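Local coordinates for superoxide dismutase (PDB 1MA1), which catalyses the dismutation of superoxide to hydrogen peroxide and oxygen, using one iron ion in each subunit of a homotetramer, at residues A[122-127]-A[164-169]; A[133-138]-A[144-149]. All coordinates share one frame; numbering follows the deposited sequence.

In the fold
Both interactions are buried in the C-terminal alpha/beta domain of the iron/manganese superoxide dismutase fold, and both involve its three-stranded antiparallel sheet. Interaction 2 lies within the sheet: the hairpin of strands 131-138 and 143-150, tied by backbone hydrogen bonds with side chains on both faces. Interaction 1 lays the end of helix 113-125 against strand 164-167, the other neighbour of strand 131-138, and is smaller and held by apolar packing, without hydrogen bonds between its segments. The two meet where Leu164 and Leu166 probably hydrogen-bond to Leu135 and Ala133 through their backbones. Iron binds directly in interaction 1, through Asp167, whereas the hairpin lies further from the metal; both also touch the second subunit.

Interaction 1 of 2, residues A[122-127]-A[164-169]; sequences QAAISA and LVLDVW. With FE (Fe (III) ion), chain G.
Ala124, near the end of helix 113-125, meets Leu166 and Val168 in a helix-on-sheet contact of the C-terminal superoxide dismutase domain. Leu166 sits on strand 164-167, with Val168 just past its end. With the leucine's CG anti to the backbone N (chi1 171°), beside the carbonyl carbon, CD2 is the branch that meets Ala124 CB, at 3.7 Å. Both methyls of Val168 lie against Ala124 O, CG2 at 3.5 Å and CG1 at 3.6 Å; CG1 also meets Ala127 CB at 4.0 Å. The short side chain of Ala124 probably lets the helix end approach the strand, and Val185 and Phe188 of helix 181-188 pack on Ala124 and Leu166, respectively.

Asp167, between the two apolar residues, starts its side chain away from the helix; OD2 then reaches the metal site, where His33, His81 and His171 are the other protein ligands. Its carboxylate splits its duties. OD1 accepts the backbone N of Trp169 at 2.9 Å, closing an Asx turn that ties the carboxylate to the chain; this N-H arrives from above the carboxylate plane, 36° out of it. The other oxygen, OD2, binds the iron at 1.9 Å, and water 1 is a further ligand of the metal.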
loop_
_atom_site.group_PDB
_atom_site.type_symbol
_atom_site.label_atom_id
_atom_site.label_comp_id
_atom_site.label_asym_id
_atom_site.label_seq_id
_atom_site.Cartn_x
_atom_site.Cartn_y
_atom_site.Cartn_z
ATOM N N GLN A 122 -2.813 17.814 -11.341
ATOM C CA GLN A 122 -3.397 17.432 -10.067
ATOM C C GLN A 122 -2.918 16.056 -9.640
ATOM O O GLN A 122 -2.703 15.799 -8.444
ATOM C CB GLN A 122 -4.915 17.403 -10.158
ATOM C CG GLN A 122 -5.600 18.714 -10.457
ATOM C CD GLN A 122 -7.115 18.597 -10.305
ATOM O OE1 GLN A 122 -7.865 19.293 -10.984
ATOM N NE2 GLN A 122 -7.572 17.716 -9.401
ATOM N N ALA A 123 -2.769 15.173 -10.620
ATOM C CA ALA A 123 -2.300 13.812 -10.354
ATOM C C ALA A 123 -0.913 13.857 -9.763
ATOM O O ALA A 123 -0.616 13.103 -8.845
ATOM C CB ALA A 123 -2.307 13.009 -11.618
ATOM N N ALA A 124 -0.075 14.760 -10.269
ATOM C CA ALA A 124 1.279 14.914 -9.736
ATOM C C ALA A 124 1.265 15.587 -8.368
ATOM O O ALA A 124 1.859 15.100 -7.406
ATOM C CB ALA A 124 2.129 15.719 -10.706
ATOM N N ILE A 125 0.569 16.716 -8.279
ATOM C CA ILE A 125 0.634 17.531 -7.076
ATOM C C ILE A 125 0.077 16.778 -5.886
ATOM O O ILE A 125 0.641 16.814 -4.784
ATOM C CB ILE A 125 -0.135 18.867 -7.272
ATOM C CG1 ILE A 125 0.485 19.642 -8.447
ATOM C CG2 ILE A 125 -0.051 19.701 -6.009
ATOM C CD1 ILE A 125 -0.106 20.994 -8.710
ATOM N N SER A 126 -1.036 16.087 -6.104
ATOM C CA SER A 126 -1.807 15.543 -4.982
ATOM C C SER A 126 -1.300 14.203 -4.459
ATOM O O SER A 126 -1.844 13.691 -3.492
ATOM C CB SER A 126 -3.267 15.388 -5.377
ATOM O OG SER A 126 -3.388 14.407 -6.379
ATOM N N ALA A 127 -0.280 13.638 -5.098
ATOM C CA ALA A 127 0.250 12.337 -4.698
ATOM C C ALA A 127 0.751 12.373 -3.264
ATOM O O ALA A 127 1.540 13.239 -2.904
ATOM C CB ALA A 127 1.395 11.928 -5.623
ATOM N N LEU A 164 3.890 8.954 -20.901
ATOM C CA LEU A 164 4.409 10.189 -20.327
ATOM C C LEU A 164 4.564 9.972 -18.828
ATOM O O LEU A 164 3.706 9.346 -18.197
ATOM C CB LEU A 164 3.411 11.326 -20.544
ATOM C CG LEU A 164 3.922 12.760 -20.684
ATOM C CD1 LEU A 164 2.849 13.679 -20.118
ATOM C CD2 LEU A 164 5.227 12.965 -19.961
ATOM N N VAL A 165 5.630 10.508 -18.252
ATOM C CA VAL A 165 5.939 10.245 -16.861
ATOM C C VAL A 165 6.463 11.513 -16.184
ATOM O O VAL A 165 7.274 12.245 -16.752
ATOM C CB VAL A 165 6.987 9.091 -16.772
ATOM C CG1 VAL A 165 8.010 9.372 -15.713
ATOM C CG2 VAL A 165 6.288 7.775 -16.471
ATOM N N LEU A 166 5.999 11.777 -14.973
ATOM C CA LEU A 166 6.486 12.917 -14.208
ATOM C C LEU A 166 6.850 12.531 -12.761
ATOM O O LEU A 166 5.968 12.207 -11.964
ATOM C CB LEU A 166 5.409 14.013 -14.206
ATOM C CG LEU A 166 5.655 15.191 -13.278
ATOM C CD1 LEU A 166 7.024 15.789 -13.572
ATOM C CD2 LEU A 166 4.534 16.201 -13.446
ATOM N N ASP A 167 8.143 12.557 -12.429
ATOM C CA ASP A 167 8.583 12.167 -11.092
ATOM C C ASP A 167 8.137 13.248 -10.116
ATOM O O ASP A 167 8.285 14.440 -10.379
ATOM C CB ASP A 167 10.116 11.975 -11.048
ATOM C CG ASP A 167 10.604 11.354 -9.731
ATOM O OD1 ASP A 167 9.751 11.146 -8.852
ATOM O OD2 ASP A 167 11.832 11.083 -9.553
ATOM N N VAL A 168 7.597 12.832 -8.981
ATOM C CA VAL A 168 7.170 13.796 -7.998
ATOM C C VAL A 168 7.564 13.342 -6.583
ATOM O O VAL A 168 7.130 13.925 -5.576
ATOM C CB VAL A 168 5.637 14.020 -8.158
ATOM C CG1 VAL A 168 4.837 13.055 -7.273
ATOM C CG2 VAL A 168 5.307 15.471 -7.913
ATOM N N TRP A 169 8.395 12.300 -6.513
ATOM C CA TRP A 169 9.295 12.113 -5.369
ATOM C C TRP A 169 9.933 13.448 -4.974
ATOM O O TRP A 169 10.289 14.256 -5.830
ATOM C CB TRP A 169 10.423 11.121 -5.697
ATOM C CG TRP A 169 10.017 9.679 -5.724
ATOM C CD1 TRP A 169 9.133 9.084 -6.579
ATOM C CD2 TRP A 169 10.493 8.640 -4.857
ATOM N NE1 TRP A 169 9.026 7.754 -6.301
ATOM C CE2 TRP A 169 9.852 7.447 -5.249
ATOM C CE3 TRP A 169 11.404 8.603 -3.790
ATOM C CZ2 TRP A 169 10.091 6.221 -4.605
ATOM C CZ3 TRP A 169 11.641 7.384 -3.153
ATOM C CH2 TRP A 169 10.985 6.214 -3.564
HETATM FE FE FE G . 13.274 10.092 -8.756
HETATM O O HOH W 1 12.177 8.746 -7.947
#

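Interaction 2 of 2, residues A[133-138]-A[144-149]; sequences AVLTYC and LFIMQV
Val134 and Met147 form a hydrogen-bonded pair in the antiparallel beta hairpin of strands 131-138 and 143-150, and Thr136 with Phe145 makes the next such pair. Each pair is closed by two backbone bonds, from Met147 N to Val134 O at 2.9 Å and from Thr136 N to Phe145 O at 2.8 Å among them. Side chains alternate between the two faces of the sheet.

On the face of Val134, Thr136, Phe145 and Met147, Thr136 contacts both Phe145 and Met147. Its OG1 is anti to the backbone N (chi1 -177°) and hydrogen-bonds to Arg161 O, while the methyl CG2 faces the partner strand. That methyl meets Phe145 CB at 3.8 Å and Met147 CE at 3.7 Å, the methionine chain bending at chi3 as the two side chains cross at a slant. At one end of the paired strands, Val134 and Val149 touch through their CG2 methyls. Toward the other end, Cys138 CB lies 3.6 Å from Phe145 CE1, and Cys138 SG makes an oblique sulfur-aromatic contact, 5.1 Å from the centroid of the Phe145 ring. Phe160 packs on Thr136, Cys138 and Phe145.

The face of Leu135, Tyr137, Leu144 and Ile146 is aliphatic near its middle. Leu135 CD1 lies between Leu144 CB and Ile146 CG1, 4.1 Å from each, while Tyr137 CB approaches Leu144 CD2. Helices 100-110 and 113-125 pack on this face.

The paired backbone bonds thus fix the register. The buried Thr136 hydroxyl and Tyr137 OH find their hydrogen bonds outside the two segments, at Arg161 O and at Asp142 in the turn, so the side-chain contact between the strands is itself van der Waals packing, joined by the sulfur-aromatic approach of Cys138.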
loop_
_atom_site.group_PDB
_atom_site.type_symbol
_atom_site.label_atom_id
_atom_site.label_comp_id
_atom_site.label_asym_id
_atom_site.label_seq_id
_atom_site.Cartn_x
_atom_site.Cartn_y
_atom_site.Cartn_z
ATOM N N ALA A 133 3.025 10.918 -11.635
ATOM C CA ALA A 133 1.926 10.880 -12.594
ATOM C C ALA A 133 2.383 10.274 -13.913
ATOM O O ALA A 133 3.447 10.617 -14.433
ATOM C CB ALA A 133 1.379 12.272 -12.832
ATOM N N VAL A 134 1.567 9.370 -14.446
ATOM C CA VAL A 134 1.902 8.617 -15.650
ATOM C C VAL A 134 0.724 8.594 -16.607
ATOM O O VAL A 134 -0.386 8.249 -16.213
ATOM C CB VAL A 134 2.277 7.159 -15.299
ATOM C CG1 VAL A 134 2.633 6.403 -16.557
ATOM C CG2 VAL A 134 3.457 7.132 -14.311
ATOM N N LEU A 135 0.962 8.942 -17.870
ATOM C CA LEU A 135 -0.060 8.770 -18.901
ATOM C C LEU A 135 0.079 7.404 -19.549
ATOM O O LEU A 135 1.189 6.946 -19.808
ATOM C CB LEU A 135 0.076 9.843 -19.966
ATOM C CG LEU A 135 -0.988 9.801 -21.067
ATOM C CD1 LEU A 135 -2.341 10.017 -20.423
ATOM C CD2 LEU A 135 -0.722 10.888 -22.119
ATOM N N THR A 136 -1.049 6.759 -19.814
ATOM C CA THR A 136 -1.072 5.472 -20.505
ATOM C C THR A 136 -2.364 5.326 -21.331
ATOM O O THR A 136 -3.083 6.306 -21.543
ATOM C CB THR A 136 -0.970 4.309 -19.502
ATOM O OG1 THR A 136 -0.924 3.066 -20.214
ATOM C CG2 THR A 136 -2.171 4.301 -18.562
ATOM N N TYR A 137 -2.649 4.119 -21.809
ATOM C CA TYR A 137 -3.652 3.929 -22.858
ATOM C C TYR A 137 -4.311 2.565 -22.726
ATOM O O TYR A 137 -3.623 1.545 -22.643
ATOM C CB TYR A 137 -3.007 4.055 -24.243
ATOM C CG TYR A 137 -3.909 3.661 -25.403
ATOM C CD1 TYR A 137 -5.012 4.431 -25.742
ATOM C CD2 TYR A 137 -3.679 2.482 -26.129
ATOM C CE1 TYR A 137 -5.866 4.043 -26.760
ATOM C CE2 TYR A 137 -4.531 2.088 -27.148
ATOM C CZ TYR A 137 -5.627 2.874 -27.452
ATOM O OH TYR A 137 -6.535 2.479 -28.408
ATOM N N CYS A 138 -5.644 2.542 -22.691
ATOM C CA CYS A 138 -6.392 1.280 -22.742
ATOM C C CYS A 138 -6.849 1.003 -24.172
ATOM O O CYS A 138 -7.897 1.452 -24.601
ATOM C CB CYS A 138 -7.599 1.324 -21.797
ATOM S SG CYS A 138 -8.609 -0.192 -21.723
ATOM N N LEU A 144 -7.092 7.187 -23.395
ATOM C CA LEU A 144 -5.968 7.566 -22.549
ATOM C C LEU A 144 -6.386 7.549 -21.091
ATOM O O LEU A 144 -7.433 8.083 -20.736
ATOM C CB LEU A 144 -5.452 8.963 -22.916
ATOM C CG LEU A 144 -4.815 9.123 -24.310
ATOM C CD1 LEU A 144 -4.621 10.605 -24.609
ATOM C CD2 LEU A 144 -3.478 8.334 -24.396
ATOM N N PHE A 145 -5.569 6.921 -20.251
ATOM C CA PHE A 145 -5.747 6.930 -18.795
ATOM C C PHE A 145 -4.575 7.657 -18.147
ATOM O O PHE A 145 -3.442 7.572 -18.612
ATOM C CB PHE A 145 -5.784 5.502 -18.231
ATOM C CG PHE A 145 -7.044 4.738 -18.538
ATOM C CD1 PHE A 145 -7.107 3.368 -18.302
ATOM C CD2 PHE A 145 -8.171 5.381 -19.040
ATOM C CE1 PHE A 145 -8.270 2.647 -18.562
ATOM C CE2 PHE A 145 -9.355 4.666 -19.306
ATOM C CZ PHE A 145 -9.402 3.299 -19.066
ATOM N N ILE A 146 -4.846 8.349 -17.053
ATOM C CA ILE A 146 -3.777 8.756 -16.152
ATOM C C ILE A 146 -3.734 7.809 -14.945
ATOM O O ILE A 146 -4.774 7.440 -14.396
ATOM C CB ILE A 146 -3.996 10.219 -15.682
ATOM C CG1 ILE A 146 -4.098 11.138 -16.907
ATOM C CG2 ILE A 146 -2.863 10.660 -14.742
ATOM C CD1 ILE A 146 -4.285 12.617 -16.564
ATOM N N MET A 147 -2.545 7.395 -14.531
ATOM C CA MET A 147 -2.440 6.768 -13.213
ATOM C C MET A 147 -1.533 7.514 -12.250
ATOM O O MET A 147 -0.554 8.145 -12.659
ATOM C CB MET A 147 -2.020 5.275 -13.318
ATOM C CG MET A 147 -1.182 4.882 -14.523
ATOM S SD MET A 147 -0.726 3.097 -14.640
ATOM C CE MET A 147 -2.131 2.524 -15.266
ATOM N N GLN A 148 -1.878 7.467 -10.968
ATOM C CA GLN A 148 -1.050 8.105 -9.953
ATOM C C GLN A 148 -0.319 7.028 -9.192
ATOM O O GLN A 148 -0.918 6.341 -8.388
ATOM C CB GLN A 148 -1.907 8.915 -8.991
ATOM C CG GLN A 148 -1.105 9.719 -8.016
ATOM C CD GLN A 148 -1.950 10.277 -6.913
ATOM O OE1 GLN A 148 -2.371 9.547 -6.004
ATOM N NE2 GLN A 148 -2.224 11.581 -6.983
ATOM N N VAL A 149 0.972 6.875 -9.464
ATOM C CA VAL A 149 1.762 5.816 -8.869
ATOM C C VAL A 149 2.378 6.301 -7.570
ATOM O O VAL A 149 3.061 7.317 -7.564
ATOM C CB VAL A 149 2.898 5.410 -9.777
ATOM C CG1 VAL A 149 3.713 4.300 -9.091
ATOM C CG2 VAL A 149 2.336 4.996 -11.146
#